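Local atomic coordinates of esterase (Staphylococcus aureus subsp. aureus USA300_TCH1516, PDB entry 3D7R), a protein that is a putative esterase of the alpha/beta hydrolase fold, probably hydrolysing ester bonds in substrates that have not been identified. Residues Y286-D291 and I318-T323. Residues are numbered along the deposited sequence; the frame is centred on the assembly and turned at random.
Sequences YIEFYD and IDEDVT
Glu288 and Glu320 approach from opposite directions, bringing OE2 of Glu288 to 3.0 Å from OE1 of Glu320, two acceptor oxygens with no hydrogen bond between them. Each has CG anti to its own carbonyl carbon (chi1 -82° in Glu288, -67° in Glu320) and runs on extended, so that the two chains together bridge the 12.0 Å between CA of Glu288 and CA of Glu320. Their carboxylate planes are turned 53° from each other. The closeness of the like charges may raise the pKa of one of the acids.

Tyr290, two residues along the strand, and Tyr286, just before it, flank Glu288 with their hydroxyls. Tyr290 OH donates to Glu288 OE1 at 2.6 Å from above the carboxylate plane. On the other oxygen, OE2 lies in the plane of the Tyr286 ring at its edge, but its 2.4 Å from Tyr286 OH is too short to be relied on as an ordinary hydrogen bond. Tyr286 OH also stands 3.7 Å from Glu320 OE2, an oxygen hydrogen-bonded to Tyr260 on the adjacent strand. The glutamates thus face each other where the C-terminal tail beyond helix 305-318, fastened by Tyr260 and Lys195, passes strand 287-292 at one edge of the alpha/beta hydrolase sheet.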
ATOM      1  N   TYR A 286       2.999  -1.153 -19.719  1.00 12.18           N
ATOM      2  CA  TYR A 286       4.207  -1.640 -19.056  1.00 12.09           C
ATOM      3  C   TYR A 286       3.950  -2.146 -17.630  1.00 11.77           C
ATOM      4  O   TYR A 286       3.473  -1.402 -16.773  1.00 10.95           O
ATOM      5  CB  TYR A 286       5.271  -0.539 -19.009  1.00 12.46           C
ATOM      6  CG  TYR A 286       6.637  -1.080 -18.661  1.00 13.28           C
ATOM      7  CD1 TYR A 286       7.518  -1.466 -19.667  1.00 16.43           C
ATOM      8  CD2 TYR A 286       7.037  -1.234 -17.330  1.00 14.13           C
ATOM      9  CE1 TYR A 286       8.780  -1.979 -19.364  1.00 17.04           C
ATOM     10  CE2 TYR A 286       8.296  -1.750 -17.016  1.00 14.91           C
ATOM     11  CZ  TYR A 286       9.152  -2.120 -18.046  1.00 16.81           C
ATOM     12  OH  TYR A 286      10.394  -2.632 -17.770  1.00 17.33           O
ATOM     13  N   ILE A 287       4.280  -3.410 -17.379  1.00 11.51           N
ATOM     14  CA  ILE A 287       4.202  -3.962 -16.024  1.00 12.04           C
ATOM     15  C   ILE A 287       5.381  -4.913 -15.771  1.00 12.54           C
ATOM     16  O   ILE A 287       5.693  -5.758 -16.621  1.00 12.09           O
ATOM     17  CB  ILE A 287       2.821  -4.626 -15.741  1.00 11.97           C
ATOM     18  CG1 ILE A 287       2.829  -5.321 -14.360  1.00 12.96           C
ATOM     19  CG2 ILE A 287       2.462  -5.614 -16.878  1.00 11.19           C
ATOM     20  CD1 ILE A 287       1.742  -4.837 -13.406  1.00 11.45           C
ATOM     21  N   GLU A 288       6.069  -4.744 -14.637  1.00 12.04           N
ATOM     22  CA  GLU A 288       7.029  -5.747 -14.178  1.00 12.43           C
ATOM     23  C   GLU A 288       6.415  -6.393 -12.956  1.00 12.37           C
ATOM     24  O   GLU A 288       6.041  -5.693 -12.018  1.00 12.26           O
ATOM     25  CB  GLU A 288       8.386  -5.114 -13.805  1.00 13.68           C
ATOM     26  CG  GLU A 288       9.317  -4.854 -14.979  1.00 15.05           C
ATOM     27  CD  GLU A 288      10.510  -3.983 -14.618  1.00 18.91           C
ATOM     28  OE1 GLU A 288      10.955  -3.976 -13.443  1.00 18.58           O
ATOM     29  OE2 GLU A 288      11.004  -3.293 -15.529  1.00 20.76           O
ATOM     30  N   PHE A 289       6.265  -7.714 -12.969  1.00 11.16           N
ATOM     31  CA  PHE A 289       5.769  -8.407 -11.797  1.00 10.91           C
ATOM     32  C   PHE A 289       6.907  -9.271 -11.242  1.00 10.94           C
ATOM     33  O   PHE A 289       7.412 -10.178 -11.908  1.00 10.01           O
ATOM     34  CB  PHE A 289       4.505  -9.211 -12.154  1.00 11.45           C
ATOM     35  CG  PHE A 289       3.863  -9.938 -10.994  1.00 11.12           C
ATOM     36  CD1 PHE A 289       4.104  -9.567  -9.666  1.00 12.42           C
ATOM     37  CD2 PHE A 289       2.980 -10.982 -11.242  1.00 11.87           C
ATOM     38  CE1 PHE A 289       3.506 -10.244  -8.605  1.00 11.42           C
ATOM     39  CE2 PHE A 289       2.355 -11.675 -10.183  1.00 11.15           C
ATOM     40  CZ  PHE A 289       2.629 -11.307  -8.865  1.00 12.00           C
ATOM     41  N   TYR A 290       7.346  -8.932 -10.039  1.00 10.18           N
ATOM     42  CA  TYR A 290       8.330  -9.728  -9.336  1.00 10.78           C
ATOM     43  C   TYR A 290       7.553 -10.657  -8.403  1.00 10.53           C
ATOM     44  O   TYR A 290       7.039 -10.234  -7.381  1.00 10.13           O
ATOM     45  CB  TYR A 290       9.288  -8.819  -8.562  1.00 11.01           C
ATOM     46  CG  TYR A 290      10.102  -7.873  -9.432  1.00 11.92           C
ATOM     47  CD1 TYR A 290      11.363  -8.254  -9.914  1.00 15.14           C
ATOM     48  CD2 TYR A 290       9.615  -6.611  -9.785  1.00 12.19           C
ATOM     49  CE1 TYR A 290      12.135  -7.389 -10.698  1.00 15.11           C
ATOM     50  CE2 TYR A 290      10.380  -5.732 -10.579  1.00 14.04           C
ATOM     51  CZ  TYR A 290      11.637  -6.136 -11.025  1.00 15.16           C
ATOM     52  OH  TYR A 290      12.405  -5.305 -11.807  1.00 15.81           O
ATOM     53  N   ASP A 291       7.444 -11.915  -8.800  1.00 10.35           N
ATOM     54  CA  ASP A 291       6.557 -12.877  -8.145  1.00 10.87           C
ATOM     55  C   ASP A 291       7.414 -13.869  -7.367  1.00 11.02           C
ATOM     56  O   ASP A 291       8.207 -14.609  -7.957  1.00 11.28           O
ATOM     57  CB  ASP A 291       5.736 -13.609  -9.202  1.00 11.09           C
ATOM     58  CG  ASP A 291       4.606 -14.457  -8.612  1.00 12.33           C
ATOM     59  OD1 ASP A 291       4.468 -14.537  -7.369  1.00 13.66           O
ATOM     60  OD2 ASP A 291       3.830 -15.028  -9.418  1.00 13.43           O
ATOM     61  N   ILE A 318      13.697   1.776 -10.102  1.00 14.06           N
ATOM     62  CA  ILE A 318      13.091   3.097  -9.903  1.00 14.43           C
ATOM     63  C   ILE A 318      13.722   4.197 -10.767  1.00 15.89           C
ATOM     64  O   ILE A 318      13.057   5.169 -11.122  1.00 15.50           O
ATOM     65  CB  ILE A 318      13.022   3.502  -8.405  1.00 14.03           C
ATOM     66  CG1 ILE A 318      11.960   4.603  -8.206  1.00 12.25           C
ATOM     67  CG2 ILE A 318      14.428   3.886  -7.862  1.00 12.38           C
ATOM     68  CD1 ILE A 318      11.537   4.803  -6.744  1.00  9.76           C
ATOM     69  N   ASP A 319      14.986   4.047 -11.129  1.00 17.79           N
ATOM     70  CA  ASP A 319      15.572   5.056 -12.020  1.00 20.80           C
ATOM     71  C   ASP A 319      15.605   4.717 -13.529  1.00 21.55           C
ATOM     72  O   ASP A 319      16.179   5.483 -14.308  1.00 21.83           O
ATOM     73  CB  ASP A 319      16.916   5.586 -11.496  1.00 21.38           C
ATOM     74  CG  ASP A 319      16.758   6.502 -10.270  1.00 24.15           C
ATOM     75  OD1 ASP A 319      15.883   7.423 -10.251  1.00 24.27           O
ATOM     76  OD2 ASP A 319      17.532   6.290  -9.312  1.00 28.69           O
ATOM     77  N   GLU A 320      14.968   3.610 -13.936  1.00 22.36           N
ATOM     78  CA  GLU A 320      14.757   3.292 -15.368  1.00 23.77           C
ATOM     79  C   GLU A 320      14.114   4.473 -16.099  1.00 24.24           C
ATOM     80  O   GLU A 320      13.188   5.096 -15.581  1.00 23.47           O
ATOM     81  CB  GLU A 320      13.796   2.097 -15.556  1.00 24.24           C
ATOM     82  CG  GLU A 320      14.240   0.710 -15.087  1.00 26.07           C
ATOM     83  CD  GLU A 320      13.126  -0.363 -15.218  1.00 27.61           C
ATOM     84  OE1 GLU A 320      13.374  -1.526 -14.817  1.00 28.63           O
ATOM     85  OE2 GLU A 320      12.011  -0.064 -15.724  1.00 26.92           O
ATOM     86  N   ASP A 321      14.575   4.752 -17.317  1.00 25.43           N
ATOM     87  CA  ASP A 321      13.970   5.789 -18.161  1.00 26.85           C
ATOM     88  C   ASP A 321      12.565   5.380 -18.572  1.00 27.44           C
ATOM     89  O   ASP A 321      12.364   4.283 -19.091  1.00 27.52           O
ATOM     90  CB  ASP A 321      14.808   6.033 -19.426  1.00 27.42           C
ATOM     91  CG  ASP A 321      16.209   6.560 -19.118  1.00 29.28           C
ATOM     92  OD1 ASP A 321      17.168   6.142 -19.811  1.00 32.19           O
ATOM     93  OD2 ASP A 321      16.358   7.392 -18.196  1.00 30.95           O
ATOM     94  N   VAL A 322      11.597   6.257 -18.319  1.00 28.09           N
ATOM     95  CA  VAL A 322      10.216   6.010 -18.711  1.00 29.11           C
ATOM     96  C   VAL A 322      10.022   6.496 -20.150  1.00 29.94           C
ATOM     97  O   VAL A 322      10.029   7.701 -20.422  1.00 30.43           O
ATOM     98  CB  VAL A 322       9.205   6.652 -17.710  1.00 28.94           C
ATOM     99  CG1 VAL A 322       7.782   6.640 -18.273  1.00 29.40           C
ATOM    100  CG2 VAL A 322       9.257   5.925 -16.356  1.00 27.84           C
ATOM    101  N   THR A 323       9.889   5.538 -21.067  1.00 30.94           N
ATOM    102  CA  THR A 323       9.793   5.818 -22.505  1.00 31.69           C
ATOM    103  C   THR A 323       8.423   5.448 -23.071  1.00 31.65           C
ATOM    104  O   THR A 323       8.166   5.635 -24.260  1.00 32.29           O
ATOM    105  CB  THR A 323      10.887   5.068 -23.319  1.00 31.96           C
ATOM    106  OG1 THR A 323      10.817   3.662 -23.040  1.00 32.75           O
ATOM    107  CG2 THR A 323      12.288   5.590 -22.984  1.00 32.20           C
TER